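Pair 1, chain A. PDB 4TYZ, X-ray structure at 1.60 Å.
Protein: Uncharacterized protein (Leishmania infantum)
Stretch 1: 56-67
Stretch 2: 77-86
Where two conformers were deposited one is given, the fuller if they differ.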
# COMPACT_ATOMS: atom_id res chain seq x y z
N SER A 56 1.55 7.38 4.06
CA SER A 56 0.10 7.42 3.85
C SER A 56 -0.17 8.40 2.74
O SER A 56 0.40 9.50 2.72
CB SER A 56 -0.66 7.80 5.12
OG SER A 56 -0.23 9.07 5.60
N ILE A 57 -1.03 8.01 1.81
CA ILE A 57 -1.37 8.86 0.69
C ILE A 57 -2.87 8.83 0.49
O ILE A 57 -3.51 7.78 0.57
CB ILE A 57 -0.61 8.43 -0.58
CG1 ILE A 57 -0.99 9.34 -1.75
CG2 ILE A 57 -0.87 7.00 -0.92
CD1 ILE A 57 -0.03 9.27 -2.89
N GLU A 58 -3.46 10.00 0.29
CA GLU A 58 -4.90 10.07 0.07
C GLU A 58 -5.22 9.61 -1.34
O GLU A 58 -4.44 9.84 -2.25
CB GLU A 58 -5.40 11.52 0.28
CG GLU A 58 -6.51 11.70 1.31
CD GLU A 58 -7.92 11.58 0.71
OE1 GLU A 58 -8.05 11.23 -0.49
OE2 GLU A 58 -8.91 11.84 1.44
N TYR A 59 -6.36 8.94 -1.55
CA TYR A 59 -6.69 8.55 -2.92
C TYR A 59 -6.76 9.75 -3.86
O TYR A 59 -6.49 9.60 -5.06
CB TYR A 59 -8.01 7.76 -2.97
CG TYR A 59 -7.89 6.46 -2.23
CD1 TYR A 59 -7.06 5.45 -2.71
CD2 TYR A 59 -8.56 6.27 -1.04
CE1 TYR A 59 -6.92 4.27 -1.99
CE2 TYR A 59 -8.44 5.09 -0.33
CZ TYR A 59 -7.61 4.10 -0.81
OH TYR A 59 -7.50 2.93 -0.09
N ASP A 60 -7.09 10.93 -3.34
CA ASP A 60 -7.17 12.09 -4.23
C ASP A 60 -5.78 12.65 -4.58
O ASP A 60 -5.67 13.61 -5.34
CB ASP A 60 -8.11 13.20 -3.65
CG ASP A 60 -7.59 13.90 -2.38
OD1 ASP A 60 -6.47 13.66 -1.91
OD2 ASP A 60 -8.35 14.77 -1.86
N GLU A 61 -4.74 11.99 -4.08
CA GLU A 61 -3.35 12.31 -4.41
C GLU A 61 -2.76 11.30 -5.41
O GLU A 61 -1.63 11.47 -5.87
CB GLU A 61 -2.49 12.33 -3.14
CG GLU A 61 -2.89 13.44 -2.17
CD GLU A 61 -2.02 13.48 -0.92
OE1 GLU A 61 -1.47 14.56 -0.62
OE2 GLU A 61 -1.92 12.45 -0.20
N ILE A 62 -3.52 10.26 -5.72
CA ILE A 62 -3.04 9.17 -6.57
C ILE A 62 -3.48 9.39 -8.01
O ILE A 62 -4.67 9.52 -8.28
CB ILE A 62 -3.53 7.81 -6.07
CG1 ILE A 62 -2.89 7.49 -4.71
CG2 ILE A 62 -3.21 6.70 -7.08
CD1 ILE A 62 -3.41 6.23 -4.07
N LYS A 63 -2.51 9.44 -8.91
CA LYS A 63 -2.78 9.67 -10.33
C LYS A 63 -3.07 8.38 -11.09
O LYS A 63 -3.91 8.35 -12.00
CB LYS A 63 -1.59 10.40 -10.97
CG LYS A 63 -1.72 10.65 -12.48
CD LYS A 63 -0.48 11.37 -12.99
CE LYS A 63 -0.64 11.80 -14.44
NZ LYS A 63 0.49 12.64 -14.89
N ASP A 64 -2.38 7.30 -10.72
CA ASP A 64 -2.52 6.03 -11.43
C ASP A 64 -2.05 4.90 -10.55
O ASP A 64 -1.24 5.09 -9.65
CB ASP A 64 -1.74 6.05 -12.76
CG ASP A 64 -2.23 5.02 -13.76
OD1 ASP A 64 -3.28 4.37 -13.50
OD2 ASP A 64 -1.58 4.87 -14.82
N ILE A 65 -2.58 3.71 -10.81
CA ILE A 65 -2.19 2.50 -10.09
C ILE A 65 -2.03 1.41 -11.14
O ILE A 65 -2.97 1.12 -11.89
CB ILE A 65 -3.24 2.08 -9.04
CG1 ILE A 65 -3.48 3.22 -8.05
CG2 ILE A 65 -2.80 0.81 -8.31
CD1 ILE A 65 -4.51 2.90 -6.97
N ILE A 66 -0.83 0.83 -11.21
CA ILE A 66 -0.50 -0.15 -12.25
C ILE A 66 -0.20 -1.51 -11.63
O ILE A 66 0.53 -1.60 -10.64
CB ILE A 66 0.73 0.31 -13.05
CG1 ILE A 66 0.41 1.62 -13.77
CG2 ILE A 66 1.17 -0.77 -14.01
CD1 ILE A 66 1.60 2.21 -14.50
N LYS A 67 -0.79 -2.56 -12.20
CA LYS A 67 -0.50 -3.93 -11.78
C LYS A 67 0.67 -4.40 -12.64
O LYS A 67 0.47 -4.86 -13.76
CB LYS A 67 -1.73 -4.84 -11.94
CG LYS A 67 -1.66 -6.10 -11.09
CD LYS A 67 -2.61 -7.18 -11.57
CE LYS A 67 -4.07 -6.88 -11.25
NZ LYS A 67 -4.93 -8.09 -11.54
N ALA A 77 4.13 -7.18 -8.13
CA ALA A 77 4.23 -5.78 -7.71
C ALA A 77 3.07 -4.92 -8.18
O ALA A 77 2.40 -5.22 -9.17
CB ALA A 77 5.54 -5.18 -8.20
N ILE A 78 2.86 -3.83 -7.45
CA ILE A 78 1.91 -2.79 -7.80
C ILE A 78 2.65 -1.47 -7.74
O ILE A 78 3.43 -1.22 -6.81
CB ILE A 78 0.70 -2.75 -6.83
CG1 ILE A 78 -0.14 -4.01 -7.00
CG2 ILE A 78 -0.15 -1.48 -7.07
CD1 ILE A 78 -1.26 -4.14 -5.96
N GLU A 79 2.42 -0.62 -8.73
CA GLU A 79 3.06 0.69 -8.76
C GLU A 79 2.02 1.78 -8.59
O GLU A 79 1.01 1.81 -9.28
CB GLU A 79 3.81 0.90 -10.06
CG GLU A 79 4.92 -0.09 -10.29
CD GLU A 79 5.56 0.08 -11.65
OE1 GLU A 79 5.86 1.23 -12.03
OE2 GLU A 79 5.75 -0.95 -12.35
N VAL A 80 2.29 2.69 -7.65
CA VAL A 80 1.38 3.80 -7.39
C VAL A 80 2.03 5.11 -7.82
O VAL A 80 3.11 5.45 -7.34
CB VAL A 80 0.99 3.87 -5.91
CG1 VAL A 80 0.10 5.09 -5.65
CG2 VAL A 80 0.30 2.59 -5.48
N LYS A 81 1.39 5.81 -8.74
CA LYS A 81 1.91 7.08 -9.24
C LYS A 81 1.12 8.22 -8.62
O LYS A 81 -0.11 8.20 -8.63
CB LYS A 81 1.82 7.15 -10.76
CG LYS A 81 2.60 6.06 -11.49
CD LYS A 81 2.46 6.21 -13.00
CE LYS A 81 2.85 7.60 -13.46
NZ LYS A 81 2.61 7.82 -14.91
N THR A 82 1.83 9.21 -8.09
CA THR A 82 1.13 10.33 -7.47
C THR A 82 0.98 11.52 -8.42
O THR A 82 1.62 11.58 -9.46
CB THR A 82 1.85 10.81 -6.20
OG1 THR A 82 3.03 11.54 -6.56
CG2 THR A 82 2.25 9.63 -5.34
N HIS A 83 0.11 12.46 -8.05
CA HIS A 83 -0.09 13.64 -8.86
C HIS A 83 1.13 14.55 -8.83
O HIS A 83 1.28 15.42 -9.69
CB HIS A 83 -1.34 14.41 -8.40
CG HIS A 83 -2.61 13.79 -8.88
ND1 HIS A 83 -2.93 13.67 -10.22
CD2 HIS A 83 -3.65 13.25 -8.20
CE1 HIS A 83 -4.10 13.08 -10.34
NE2 HIS A 83 -4.56 12.81 -9.13
N LEU A 84 2.00 14.34 -7.85
CA LEU A 84 3.25 15.10 -7.76
C LEU A 84 4.36 14.35 -8.48
O LEU A 84 5.54 14.66 -8.29
CB LEU A 84 3.62 15.35 -6.30
CG LEU A 84 2.70 16.30 -5.54
CD1 LEU A 84 3.14 16.45 -4.09
CD2 LEU A 84 2.64 17.65 -6.23
N ASN A 85 3.97 13.38 -9.30
CA ASN A 85 4.88 12.55 -10.08
C ASN A 85 5.89 11.74 -9.26
O ASN A 85 7.01 11.51 -9.71
CB ASN A 85 5.63 13.40 -11.11
CG ASN A 85 4.71 13.94 -12.18
OD1 ASN A 85 4.17 13.18 -12.99
ND2 ASN A 85 4.53 15.26 -12.20
N ASP A 86 5.49 11.31 -8.07
CA ASP A 86 6.27 10.33 -7.34
C ASP A 86 5.77 8.94 -7.72
O ASP A 86 4.62 8.78 -8.12
CB ASP A 86 6.16 10.55 -5.82
CG ASP A 86 6.85 11.83 -5.36
OD1 ASP A 86 7.94 12.14 -5.89
OD2 ASP A 86 6.31 12.52 -4.48
O HOH W 1 0.15 13.78 -5.21
O HOH W 2 0.83 14.61 -12.89

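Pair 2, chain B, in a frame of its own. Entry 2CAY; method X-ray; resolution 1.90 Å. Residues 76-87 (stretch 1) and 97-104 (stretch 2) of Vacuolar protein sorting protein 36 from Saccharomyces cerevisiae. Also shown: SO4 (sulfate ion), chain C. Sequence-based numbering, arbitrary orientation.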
# COMPACT_ATOMS: atom_id res chain seq x y z
N GLY B 76 26.31 4.48 8.04
CA GLY B 76 26.06 3.07 8.17
C GLY B 76 24.93 2.78 9.14
O GLY B 76 24.71 3.53 10.11
N LEU B 77 24.19 1.72 8.86
CA LEU B 77 23.16 1.21 9.74
C LEU B 77 23.45 -0.26 10.04
O LEU B 77 23.71 -1.04 9.11
CB LEU B 77 21.82 1.35 8.95
CG LEU B 77 20.45 1.66 9.56
CD1 LEU B 77 20.44 2.99 10.31
CD2 LEU B 77 19.43 1.72 8.48
N GLU B 78 23.36 -0.71 11.29
CA GLU B 78 23.55 -2.15 11.57
C GLU B 78 22.30 -2.96 11.24
O GLU B 78 21.23 -2.65 11.73
CB GLU B 78 23.90 -2.43 13.03
CG GLU B 78 25.04 -1.61 13.64
CD GLU B 78 26.42 -2.03 13.17
OE1 GLU B 78 26.61 -3.16 12.65
OE2 GLU B 78 27.33 -1.21 13.32
N LEU B 79 22.44 -4.01 10.43
CA LEU B 79 21.33 -4.95 10.21
C LEU B 79 20.79 -5.53 11.52
O LEU B 79 19.59 -5.80 11.65
CB LEU B 79 21.73 -6.07 9.26
CG LEU B 79 22.05 -5.70 7.81
CD1 LEU B 79 22.62 -6.96 7.08
CD2 LEU B 79 20.82 -5.10 7.08
N ASP B 80 21.67 -5.74 12.49
CA ASP B 80 21.27 -6.21 13.82
C ASP B 80 20.31 -5.26 14.57
O ASP B 80 19.70 -5.67 15.53
CB ASP B 80 22.50 -6.47 14.69
CG ASP B 80 22.15 -7.26 15.96
OD1 ASP B 80 21.76 -8.47 15.85
OD2 ASP B 80 22.24 -6.66 17.06
N ASP B 81 20.18 -4.01 14.14
CA ASP B 81 19.24 -3.06 14.77
C ASP B 81 17.83 -3.05 14.11
O ASP B 81 16.91 -2.32 14.55
CB ASP B 81 19.85 -1.67 14.78
CG ASP B 81 21.05 -1.55 15.75
OD1 ASP B 81 21.22 -2.45 16.62
OD2 ASP B 81 21.82 -0.56 15.62
N LEU B 82 17.66 -3.88 13.07
CA LEU B 82 16.43 -3.91 12.29
C LEU B 82 15.55 -5.11 12.62
O LEU B 82 16.03 -6.20 12.92
CB LEU B 82 16.74 -3.93 10.78
CG LEU B 82 17.54 -2.78 10.16
CD1 LEU B 82 17.57 -2.95 8.61
CD2 LEU B 82 17.00 -1.37 10.54
N ALA B 83 14.23 -4.89 12.53
CA ALA B 83 13.25 -5.94 12.68
C ALA B 83 12.56 -6.34 11.38
O ALA B 83 12.28 -7.55 11.17
CB ALA B 83 12.20 -5.56 13.78
N TYR B 84 12.29 -5.37 10.50
CA TYR B 84 11.68 -5.66 9.19
C TYR B 84 12.18 -4.69 8.14
O TYR B 84 12.61 -3.59 8.45
CB TYR B 84 10.13 -5.50 9.21
CG TYR B 84 9.38 -6.19 10.32
CD1 TYR B 84 8.74 -7.42 10.08
CD2 TYR B 84 9.28 -5.63 11.60
CE1 TYR B 84 8.04 -8.10 11.09
CE2 TYR B 84 8.58 -6.30 12.64
CZ TYR B 84 7.95 -7.53 12.36
OH TYR B 84 7.24 -8.17 13.34
N VAL B 85 12.08 -5.11 6.88
CA VAL B 85 12.20 -4.20 5.76
C VAL B 85 10.97 -4.44 4.88
O VAL B 85 10.47 -5.57 4.79
CB VAL B 85 13.56 -4.34 4.98
CG1 VAL B 85 14.72 -4.32 5.93
CG2 VAL B 85 13.59 -5.62 4.18
N ASN B 86 10.46 -3.38 4.26
CA ASN B 86 9.27 -3.45 3.41
C ASN B 86 9.49 -2.60 2.15
O ASN B 86 9.79 -1.44 2.25
CB ASN B 86 8.01 -2.94 4.14
CG ASN B 86 6.80 -2.75 3.20
OD1 ASN B 86 6.28 -3.70 2.57
ND2 ASN B 86 6.34 -1.50 3.10
N TYR B 87 9.32 -3.22 0.98
CA TYR B 87 9.38 -2.53 -0.30
C TYR B 87 8.06 -1.85 -0.65
O TYR B 87 7.00 -2.48 -0.58
CB TYR B 87 9.70 -3.55 -1.40
CG TYR B 87 9.81 -2.96 -2.80
CD1 TYR B 87 10.96 -2.28 -3.20
CD2 TYR B 87 8.75 -3.07 -3.71
CE1 TYR B 87 11.08 -1.73 -4.49
CE2 TYR B 87 8.87 -2.52 -5.02
CZ TYR B 87 10.03 -1.85 -5.38
OH TYR B 87 10.18 -1.32 -6.64
N ARG B 97 10.58 2.84 -2.72
CA ARG B 97 11.19 3.05 -1.40
C ARG B 97 11.40 1.71 -0.74
O ARG B 97 10.55 0.79 -0.83
CB ARG B 97 10.26 3.86 -0.50
CG ARG B 97 9.74 5.18 -1.08
CD ARG B 97 10.74 6.29 -0.93
NE ARG B 97 10.19 7.58 -1.41
CZ ARG B 97 9.53 8.47 -0.68
NH1 ARG B 97 9.28 8.26 0.61
NH2 ARG B 97 9.05 9.59 -1.27
N LEU B 98 12.52 1.59 -0.05
CA LEU B 98 12.68 0.49 0.90
C LEU B 98 12.60 1.04 2.34
O LEU B 98 13.40 1.89 2.72
CB LEU B 98 13.97 -0.30 0.65
CG LEU B 98 14.19 -1.52 1.58
CD1 LEU B 98 13.15 -2.62 1.30
CD2 LEU B 98 15.61 -2.08 1.45
N ILE B 99 11.61 0.59 3.09
CA ILE B 99 11.32 1.09 4.47
C ILE B 99 11.98 0.16 5.49
O ILE B 99 11.76 -1.05 5.45
CB ILE B 99 9.78 1.11 4.75
CG1 ILE B 99 8.97 1.68 3.58
CG2 ILE B 99 9.43 1.74 6.13
CD1 ILE B 99 9.51 2.90 3.02
N LEU B 100 12.81 0.73 6.34
CA LEU B 100 13.51 -0.04 7.40
C LEU B 100 12.86 0.23 8.76
O LEU B 100 12.83 1.39 9.20
CB LEU B 100 15.00 0.35 7.44
CG LEU B 100 15.68 0.42 6.07
CD1 LEU B 100 17.17 0.85 6.22
CD2 LEU B 100 15.57 -0.92 5.37
N PHE B 101 12.41 -0.85 9.40
CA PHE B 101 11.83 -0.81 10.76
C PHE B 101 12.85 -1.27 11.80
O PHE B 101 13.45 -2.35 11.64
CB PHE B 101 10.63 -1.74 10.82
CG PHE B 101 9.39 -1.18 10.21
CD1 PHE B 101 9.30 0.18 9.90
CD2 PHE B 101 8.26 -1.97 10.08
CE1 PHE B 101 8.13 0.70 9.39
CE2 PHE B 101 7.08 -1.44 9.57
CZ PHE B 101 7.04 -0.11 9.22
N PHE B 102 13.04 -0.43 12.83
CA PHE B 102 13.99 -0.74 13.93
C PHE B 102 13.38 -1.64 14.98
O PHE B 102 12.17 -1.64 15.18
CB PHE B 102 14.46 0.54 14.63
CG PHE B 102 15.21 1.48 13.75
CD1 PHE B 102 16.44 1.12 13.21
CD2 PHE B 102 14.69 2.74 13.47
CE1 PHE B 102 17.14 1.99 12.38
CE2 PHE B 102 15.38 3.63 12.64
CZ PHE B 102 16.60 3.25 12.09
N LYS B 103 14.22 -2.38 15.68
CA LYS B 103 13.78 -3.19 16.81
C LYS B 103 13.31 -2.29 17.97
O LYS B 103 12.38 -2.62 18.68
CB LYS B 103 14.92 -4.08 17.31
CG LYS B 103 15.27 -5.23 16.39
CD LYS B 103 16.27 -6.12 17.11
CE LYS B 103 16.59 -7.34 16.30
NZ LYS B 103 17.76 -8.00 16.95
N ASP B 104 13.96 -1.15 18.14
CA ASP B 104 13.80 -0.36 19.38
C ASP B 104 13.66 1.14 19.05
O ASP B 104 14.55 1.93 19.38
CB ASP B 104 15.01 -0.67 20.29
CG ASP B 104 14.88 -0.09 21.69
OD1 ASP B 104 13.76 -0.03 22.24
OD2 ASP B 104 15.95 0.29 22.25
S SO4 C . 11.32 10.50 -4.02
O1 SO4 C . 12.21 10.38 -2.88
O2 SO4 C . 12.07 10.45 -5.27
O3 SO4 C . 10.66 11.81 -3.92
O4 SO4 C . 10.36 9.42 -4.09
O HOH W 3 19.05 -9.28 15.25
O HOH W 4 16.75 -0.86 16.86

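Both pairs set a short 3-10 segment and the strand after it against an antiparallel neighbour, and 14 central residues superpose with an RMSD of 0.5 Å. The strand axes run at 158° in pair 1 and 161° in pair 2. Each ladder contains a bulge, where one carbonyl receives two successive amides. In pair 1, K81(A) O accepts K63(A) N at 2.7 Å and D64(A) N at 3.2 Å; in pair 2, F101(B) O accepts A83(B) N at 2.8 Å and, weakly, Y84(B) N at 3.4 Å. The extra residue, K63(A) or A83(B), has a psi near -36°, which shifts the register by one. Regular pairing follows: K81(A) N to D64(A) O and F101(B) N to Y84(B) O are both 2.9 Å. Before the bulge, the carbonyl of the last 3-10 residue accepts a hydrogen bond from the other stretch, with H83(A) N to E61(A) O at 3.0 Å and K103(B) N to D81(B) O at 2.9 Å.

On one face of the sheet, I65(A) and V80(A) match V85(B) and L100(B). Branched aliphatic residues suit these places because they fill space without needing polar partners. In pair 1, I65(A) CG2 meets I78(A) CG2 at 3.7 Å; in pair 2, V85(B) CG1 meets L100(B) CD2 at 3.5 Å. Near the bulge, I57(A) CD1 touches T82(A) CG2 at 3.4 Å, whereas the matching L77(B) CD1 lies 4.0 Å from F102(B) CE1, at the ring's edge. The larger phenyl ring also meets L82(B), whose CD2 is 3.7 Å from F102(B) CD1. T82(A) instead uses its hydroxyl locally: T82(A) OG1 accepts D86(A) N at 2.9 Å, a bond that spans the type I turn from T82(A) to N85(A) and ties its first residue to the one just after it.

The opposite face differs more. D64(A) and K81(A), partly exposed, match the buried Y84(B) and F101(B). The long aliphatic part of the lysine can cover a neighbour while its amine remains in a polar setting, and K81(A) CD lies 4.2 Å from D64(A) CB. In pair 2 aromatic carbon does the covering, with F101(B) CD2 4.1 Å from Y84(B) CB.

The bulge is covered by exchanged roles. In pair 1 the long chain is on the bulge residue: K63(A) CB sits over the face of the H83(A) ring, 3.9 Å from its centroid. In pair 2 the small A83(B) is covered by K103(B), the match of H83(A), with A83(B) CB to K103(B) CG at 4.0 Å. Its amine reaches on to D80(B) O, a weak bond of 3.3 Å from K103(B) NZ.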